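Local coordinates for protein hydrolase, putative (Plasmodium vivax, PDB 2B30) that is a putative Cof-like hydrolase of the HAD superfamily, perhaps a magnesium-binding phosphatase, modelled here with a calcium ion in its metal site, at residues Ala254-Phe259 against Ser274-Val279; Gln242-Gly247 against Ala290-Lys295. One frame throughout, in Å; residues are numbered along the deposited sequence.

Both interactions belong to the HAD core domain and reach the same mixed sheet, with centres about 12 Å apart. Interaction 1 is nested inside the chain loop that interaction 2 closes, and strand 243-247 runs on through the metal-binding D248 to helix 253-257. They touch directly: M255 SD packs on V245 CG2 at 3.4 Å, and F259 CE1 on V243 CG1 at 3.7 Å. V243 and V245 thus face segment 254-259, through F259 and M255, while L244 and V246 face helix 288-297. The calcium ion, held by D33, D35 and D248, lies about 9 Å from the side chain of L256 and about 10 Å from that of V246.

Interaction 1 of 2, residues Ala254-Phe259 against Ser274-Val279; sequences AMLSNF and SHAKCV
H275, L256 and S257 bury the most surface where the last turn of helix 253-257 meets the end of helix 270-275. The H275 ring presents its edge to S257, and ND1 gives a weak hydrogen bond to OG, 2.7 Å long but bent to 127° at the hydrogen. The serine oxygen lies near the imidazole plane. With OG anti to its own carbonyl carbon (chi1 -68°), S257 also hydrogen-bonds the carbonyl of I253 one turn back, so the same hydroxyl serves its own helix and the histidine.

A step further in, the contact turns apolar: L256 CB lies 4.2 Å from A276 CB, the leucine touching through the root of its side chain. The backbones come close here, with CA atoms of L256 and A276 4.7 Å apart. L256 O and H275 O, both acceptors, lie side by side 3.2 Å apart and do not bond. Each has a donor elsewhere: S262 OG for the leucine carbonyl, N204 ND2 of the second subunit for that of H275. A CA-H...O contact from S257 CA to H275 O adds to the seam.

A276 is the first residue to leave helical geometry, and the chain goes on into edge strand 278-279. Strand 261-264 packs against A276 through S262 and A264, while on the other side of helix 253-257 M255 rests on helix 225-235 and strand 243-247.

Interaction 2 of 2, residues Gln242-Gly247 against Ala290-Lys295; sequences QVLVVG and AYLLKK
L292 points from helix 288-297 at L244 and V246 on strand 243-247, a helix-on-sheet contact of the Rossmann-like HAD core. The two strand residues are two apart and so send their side chains to the same face of the sheet, where the leucine meets both. Its CG is anti to the backbone N (chi1 179°), which carries the branched end out from the helix, and the two methyls divide the work. CD1 approaches only L244, 4.2 Å from its CD1. CD2 meets both partners, lying 4.1 Å from L244 CD2. L244 reaches out to meet it, so the two leucines touch tip to tip, methyl against methyl. V246 and L292 also meet tip to tip, chi1 of 62° placing V246 CG2 anti to its backbone N.

No hydrogen bond crosses this buried interface, and the nearest CA atoms, those of V246 and L292, stay 8.8 Å apart. F263 of the neighbouring strand 261-264 touches L244 and L292 alike; L30 of strand 29-33 does the same for L244 and L293. V246 precedes G247 and the metal ligand D248. Its approach is the closest of all: L292 CD2 sits 3.9 Å from V246 CB and 4.0 Å from CG2.

Interaction 1 of 2, residues Ala254-Phe259 against Ser274-Val279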
ATOM      1  N   ALA A 254       3.901   3.588   5.201  1.00 33.98           N
ATOM      2  CA  ALA A 254       3.704   2.456   4.300  1.00 36.13           C
ATOM      3  C   ALA A 254       5.023   1.863   3.861  1.00 36.76           C
ATOM      4  O   ALA A 254       5.091   0.666   3.638  1.00 39.46           O
ATOM      5  CB  ALA A 254       2.900   2.848   3.092  1.00 37.50           C
ATOM      6  N   MET A 255       6.063   2.682   3.721  1.00 35.78           N
ATOM      7  CA  MET A 255       7.363   2.145   3.344  1.00 37.32           C
ATOM      8  C   MET A 255       8.110   1.583   4.554  1.00 37.65           C
ATOM      9  O   MET A 255       8.941   0.694   4.400  1.00 38.53           O
ATOM     10  CB  MET A 255       8.203   3.176   2.603  1.00 37.21           C
ATOM     11  CG  MET A 255       8.881   4.209   3.470  1.00 38.68           C
ATOM     12  SD  MET A 255       9.872   5.253   2.404  1.00 42.33           S
ATOM     13  CE  MET A 255      10.600   6.379   3.598  1.00 42.38           C
ATOM     14  N   LEU A 256       7.814   2.084   5.750  1.00 37.85           N
ATOM     15  CA  LEU A 256       8.399   1.528   6.974  1.00 38.09           C
ATOM     16  C   LEU A 256       7.743   0.189   7.362  1.00 40.27           C
ATOM     17  O   LEU A 256       8.407  -0.703   7.902  1.00 41.20           O
ATOM     18  CB  LEU A 256       8.288   2.531   8.123  1.00 37.57           C
ATOM     19  CG  LEU A 256       9.051   3.845   7.912  1.00 38.31           C
ATOM     20  CD1 LEU A 256       8.627   4.912   8.924  1.00 35.44           C
ATOM     21  CD2 LEU A 256      10.546   3.608   7.968  1.00 38.18           C
ATOM     22  N   SER A 257       6.447   0.049   7.080  1.00 40.97           N
ATOM     23  CA  SER A 257       5.708  -1.182   7.398  1.00 40.28           C
ATOM     24  C   SER A 257       6.043  -2.341   6.470  1.00 38.76           C
ATOM     25  O   SER A 257       6.226  -3.463   6.931  1.00 39.16           O
ATOM     26  CB  SER A 257       4.199  -0.935   7.343  1.00 40.55           C
ATOM     27  OG  SER A 257       3.785  -0.075   8.389  1.00 43.71           O
ATOM     28  N   ASN A 258       6.114  -2.072   5.167  1.00 37.36           N
ATOM     29  CA  ASN A 258       6.256  -3.138   4.168  1.00 37.04           C
ATOM     30  C   ASN A 258       7.693  -3.555   3.844  1.00 36.12           C
ATOM     31  O   ASN A 258       7.913  -4.477   3.058  1.00 36.84           O
ATOM     32  CB  ASN A 258       5.520  -2.761   2.883  1.00 37.79           C
ATOM     33  CG  ASN A 258       4.036  -2.565   3.106  1.00 38.24           C
ATOM     34  OD1 ASN A 258       3.618  -1.517   3.560  1.00 45.21           O
ATOM     35  ND2 ASN A 258       3.238  -3.570   2.788  1.00 41.78           N
ATOM     36  N   PHE A 259       8.670  -2.897   4.450  1.00 34.60           N
ATOM     37  CA  PHE A 259      10.050  -3.292   4.267  1.00 32.97           C
ATOM     38  C   PHE A 259      10.622  -3.880   5.553  1.00 35.59           C
ATOM     39  O   PHE A 259      10.112  -3.615   6.648  1.00 34.43           O
ATOM     40  CB  PHE A 259      10.855  -2.114   3.753  1.00 31.82           C
ATOM     41  CG  PHE A 259      10.597  -1.815   2.307  1.00 32.85           C
ATOM     42  CD1 PHE A 259      10.960  -2.735   1.320  1.00 32.08           C
ATOM     43  CD2 PHE A 259       9.985  -0.630   1.918  1.00 32.99           C
ATOM     44  CE1 PHE A 259      10.716  -2.480  -0.028  1.00 28.72           C
ATOM     45  CE2 PHE A 259       9.730  -0.372   0.572  1.00 32.56           C
ATOM     46  CZ  PHE A 259      10.096  -1.303  -0.400  1.00 30.59           C
ATOM     47  N   SER A 274       6.591   2.776  15.557  1.00 33.80           N
ATOM     48  CA  SER A 274       6.015   1.446  15.742  1.00 33.00           C
ATOM     49  C   SER A 274       5.929   0.657  14.438  1.00 33.45           C
ATOM     50  O   SER A 274       6.084  -0.564  14.452  1.00 33.52           O
ATOM     51  CB  SER A 274       4.634   1.517  16.400  1.00 31.75           C
ATOM     52  OG  SER A 274       3.799   2.429  15.724  1.00 36.02           O
ATOM     53  N   HIS A 275       5.681   1.340  13.323  1.00 32.52           N
ATOM     54  CA  HIS A 275       5.519   0.655  12.038  1.00 33.90           C
ATOM     55  C   HIS A 275       6.860   0.187  11.472  1.00 36.08           C
ATOM     56  O   HIS A 275       6.926  -0.793  10.715  1.00 36.29           O
ATOM     57  CB  HIS A 275       4.749   1.534  11.049  1.00 34.55           C
ATOM     58  CG  HIS A 275       3.267   1.493  11.250  1.00 34.07           C
ATOM     59  ND1 HIS A 275       2.475   0.505  10.708  1.00 36.05           N
ATOM     60  CD2 HIS A 275       2.437   2.297  11.955  1.00 34.52           C
ATOM     61  CE1 HIS A 275       1.220   0.700  11.075  1.00 37.41           C
ATOM     62  NE2 HIS A 275       1.170   1.782  11.829  1.00 34.31           N
ATOM     63  N   ALA A 276       7.926   0.880  11.866  1.00 37.25           N
ATOM     64  CA  ALA A 276       9.286   0.495  11.514  1.00 37.80           C
ATOM     65  C   ALA A 276       9.722  -0.718  12.320  1.00 36.95           C
ATOM     66  O   ALA A 276       9.093  -1.059  13.308  1.00 38.50           O
ATOM     67  CB  ALA A 276      10.239   1.659  11.760  1.00 38.50           C
ATOM     68  N   LYS A 277      10.798  -1.366  11.891  1.00 38.65           N
ATOM     69  CA  LYS A 277      11.326  -2.538  12.596  1.00 41.63           C
ATOM     70  C   LYS A 277      12.051  -2.088  13.847  1.00 43.45           C
ATOM     71  O   LYS A 277      11.983  -2.730  14.901  1.00 42.46           O
ATOM     72  CB  LYS A 277      12.314  -3.306  11.716  1.00 41.25           C
ATOM     73  CG  LYS A 277      12.638  -4.722  12.195  1.00 43.26           C
ATOM     74  CD  LYS A 277      13.963  -5.210  11.601  1.00 45.38           C
ATOM     75  CE  LYS A 277      13.918  -6.672  11.144  1.00 48.41           C
ATOM     76  NZ  LYS A 277      15.223  -7.099  10.517  1.00 49.08           N
ATOM     77  N   CYS A 278      12.742  -0.961  13.714  1.00 43.51           N
ATOM     78  CA  CYS A 278      13.707  -0.559  14.696  1.00 41.61           C
ATOM     79  C   CYS A 278      13.823   0.957  14.761  1.00 40.97           C
ATOM     80  O   CYS A 278      13.950   1.625  13.733  1.00 43.00           O
ATOM     81  CB  CYS A 278      15.032  -1.184  14.306  1.00 42.97           C
ATOM     82  SG  CYS A 278      16.329  -0.946  15.475  1.00 42.98           S
ATOM     83  N   VAL A 279      13.759   1.492  15.978  1.00 38.91           N
ATOM     84  CA  VAL A 279      13.919   2.916  16.218  1.00 36.38           C
ATOM     85  C   VAL A 279      15.399   3.185  16.441  1.00 35.42           C
ATOM     86  O   VAL A 279      16.041   2.510  17.254  1.00 36.31           O
ATOM     87  CB  VAL A 279      13.144   3.374  17.476  1.00 36.49           C
ATOM     88  CG1 VAL A 279      13.294   4.901  17.679  1.00 38.21           C
ATOM     89  CG2 VAL A 279      11.680   2.976  17.387  1.00 32.83           C
TER

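Interaction 2 of 2, residues Gln242-Gly247 against Ala290-Lys295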
ATOM      1  N   GLN A 242      16.351  -6.697  -0.072  1.00 37.21           N
ATOM      2  CA  GLN A 242      17.538  -5.889  -0.363  1.00 35.64           C
ATOM      3  C   GLN A 242      17.356  -4.394  -0.132  1.00 34.89           C
ATOM      4  O   GLN A 242      18.250  -3.612  -0.422  1.00 36.07           O
ATOM      5  CB  GLN A 242      17.959  -6.120  -1.807  1.00 35.18           C
ATOM      6  CG  GLN A 242      18.315  -7.558  -2.084  1.00 35.06           C
ATOM      7  CD  GLN A 242      18.451  -7.843  -3.549  1.00 31.64           C
ATOM      8  OE1 GLN A 242      17.674  -7.346  -4.353  1.00 28.55           O
ATOM      9  NE2 GLN A 242      19.438  -8.656  -3.908  1.00 33.06           N
ATOM     10  N   VAL A 243      16.213  -4.001   0.409  1.00 33.64           N
ATOM     11  CA  VAL A 243      15.873  -2.595   0.530  1.00 33.99           C
ATOM     12  C   VAL A 243      15.997  -2.146   1.974  1.00 33.37           C
ATOM     13  O   VAL A 243      15.343  -2.718   2.844  1.00 33.55           O
ATOM     14  CB  VAL A 243      14.424  -2.359   0.047  1.00 33.72           C
ATOM     15  CG1 VAL A 243      14.017  -0.920   0.264  1.00 33.57           C
ATOM     16  CG2 VAL A 243      14.292  -2.739  -1.423  1.00 32.24           C
ATOM     17  N   LEU A 244      16.830  -1.133   2.225  1.00 32.32           N
ATOM     18  CA  LEU A 244      16.883  -0.490   3.536  1.00 34.12           C
ATOM     19  C   LEU A 244      16.287   0.906   3.471  1.00 36.55           C
ATOM     20  O   LEU A 244      16.673   1.716   2.627  1.00 38.74           O
ATOM     21  CB  LEU A 244      18.308  -0.397   4.082  1.00 35.05           C
ATOM     22  CG  LEU A 244      18.439   0.447   5.374  1.00 32.11           C
ATOM     23  CD1 LEU A 244      19.188  -0.306   6.436  1.00 33.80           C
ATOM     24  CD2 LEU A 244      19.076   1.801   5.122  1.00 31.57           C
ATOM     25  N   VAL A 245      15.394   1.192   4.413  1.00 36.48           N
ATOM     26  CA  VAL A 245      14.598   2.412   4.392  1.00 35.86           C
ATOM     27  C   VAL A 245      14.596   3.086   5.772  1.00 34.73           C
ATOM     28  O   VAL A 245      14.662   2.405   6.801  1.00 33.63           O
ATOM     29  CB  VAL A 245      13.150   2.110   3.910  1.00 35.18           C
ATOM     30  CG1 VAL A 245      12.422   1.216   4.879  1.00 35.13           C
ATOM     31  CG2 VAL A 245      12.366   3.387   3.696  1.00 37.61           C
ATOM     32  N   VAL A 246      14.531   4.417   5.778  1.00 32.49           N
ATOM     33  CA  VAL A 246      14.550   5.186   7.014  1.00 34.01           C
ATOM     34  C   VAL A 246      13.643   6.428   6.896  1.00 34.13           C
ATOM     35  O   VAL A 246      13.619   7.088   5.860  1.00 36.46           O
ATOM     36  CB  VAL A 246      16.034   5.525   7.452  1.00 34.63           C
ATOM     37  CG1 VAL A 246      16.741   6.381   6.431  1.00 31.79           C
ATOM     38  CG2 VAL A 246      16.068   6.191   8.822  1.00 37.80           C
ATOM     39  N   GLY A 247      12.886   6.728   7.952  1.00 32.62           N
ATOM     40  CA  GLY A 247      11.892   7.805   7.901  1.00 32.72           C
ATOM     41  C   GLY A 247      11.390   8.269   9.259  1.00 33.71           C
ATOM     42  O   GLY A 247      11.938   7.883  10.292  1.00 33.73           O
ATOM     43  N   ALA A 290      23.815   9.102   8.585  1.00 40.19           N
ATOM     44  CA  ALA A 290      25.238   8.767   8.740  1.00 41.81           C
ATOM     45  C   ALA A 290      25.431   7.562   9.673  1.00 41.65           C
ATOM     46  O   ALA A 290      26.124   6.605   9.322  1.00 41.46           O
ATOM     47  CB  ALA A 290      26.018   9.978   9.258  1.00 41.95           C
ATOM     48  N   TYR A 291      24.788   7.613  10.842  1.00 41.02           N
ATOM     49  CA  TYR A 291      24.839   6.534  11.837  1.00 40.98           C
ATOM     50  C   TYR A 291      24.387   5.183  11.288  1.00 40.30           C
ATOM     51  O   TYR A 291      25.047   4.170  11.505  1.00 40.95           O
ATOM     52  CB  TYR A 291      23.979   6.899  13.051  1.00 42.49           C
ATOM     53  CG  TYR A 291      23.852   5.796  14.085  1.00 44.00           C
ATOM     54  CD1 TYR A 291      24.842   5.602  15.048  1.00 42.80           C
ATOM     55  CD2 TYR A 291      22.737   4.958  14.112  1.00 44.27           C
ATOM     56  CE1 TYR A 291      24.732   4.598  15.998  1.00 42.82           C
ATOM     57  CE2 TYR A 291      22.615   3.956  15.066  1.00 44.60           C
ATOM     58  CZ  TYR A 291      23.621   3.776  16.002  1.00 44.65           C
ATOM     59  OH  TYR A 291      23.526   2.781  16.948  1.00 43.31           O
ATOM     60  N   LEU A 292      23.260   5.175  10.584  1.00 38.12           N
ATOM     61  CA  LEU A 292      22.703   3.940  10.048  1.00 36.52           C
ATOM     62  C   LEU A 292      23.537   3.408   8.886  1.00 36.71           C
ATOM     63  O   LEU A 292      23.838   2.219   8.839  1.00 37.84           O
ATOM     64  CB  LEU A 292      21.250   4.160   9.623  1.00 36.43           C
ATOM     65  CG  LEU A 292      20.439   3.017   9.008  1.00 36.71           C
ATOM     66  CD1 LEU A 292      20.572   1.729   9.788  1.00 38.72           C
ATOM     67  CD2 LEU A 292      18.979   3.428   8.920  1.00 37.03           C
ATOM     68  N   LEU A 293      23.932   4.277   7.961  1.00 36.60           N
ATOM     69  CA  LEU A 293      24.708   3.832   6.796  1.00 38.04           C
ATOM     70  C   LEU A 293      26.058   3.226   7.208  1.00 39.50           C
ATOM     71  O   LEU A 293      26.516   2.255   6.590  1.00 39.28           O
ATOM     72  CB  LEU A 293      24.930   4.975   5.791  1.00 38.29           C
ATOM     73  CG  LEU A 293      23.716   5.681   5.171  1.00 39.23           C
ATOM     74  CD1 LEU A 293      24.104   6.332   3.848  1.00 39.18           C
ATOM     75  CD2 LEU A 293      22.538   4.737   4.962  1.00 39.07           C
ATOM     76  N   LYS A 294      26.681   3.788   8.247  1.00 39.20           N
ATOM     77  CA  LYS A 294      27.930   3.243   8.783  1.00 39.16           C
ATOM     78  C   LYS A 294      27.732   1.792   9.247  1.00 38.08           C
ATOM     79  O   LYS A 294      28.558   0.919   8.965  1.00 37.47           O
ATOM     80  CB  LYS A 294      28.467   4.117   9.929  1.00 38.32           C
ATOM     81  N   LYS A 295      26.622   1.529   9.927  1.00 37.00           N
ATOM     82  CA  LYS A 295      26.329   0.169  10.391  1.00 39.97           C
ATOM     83  C   LYS A 295      25.965  -0.774   9.238  1.00 41.51           C
ATOM     84  O   LYS A 295      26.218  -1.983   9.311  1.00 39.93           O
ATOM     85  CB  LYS A 295      25.239   0.179  11.473  1.00 40.02           C
ATOM     86  CG  LYS A 295      25.647   0.978  12.719  1.00 40.35           C
ATOM     87  CD  LYS A 295      25.313   0.259  14.020  1.00 44.46           C
ATOM     88  CE  LYS A 295      26.025   0.874  15.230  1.00 45.74           C
ATOM     89  NZ  LYS A 295      27.496   0.573  15.289  1.00 45.15           N
TER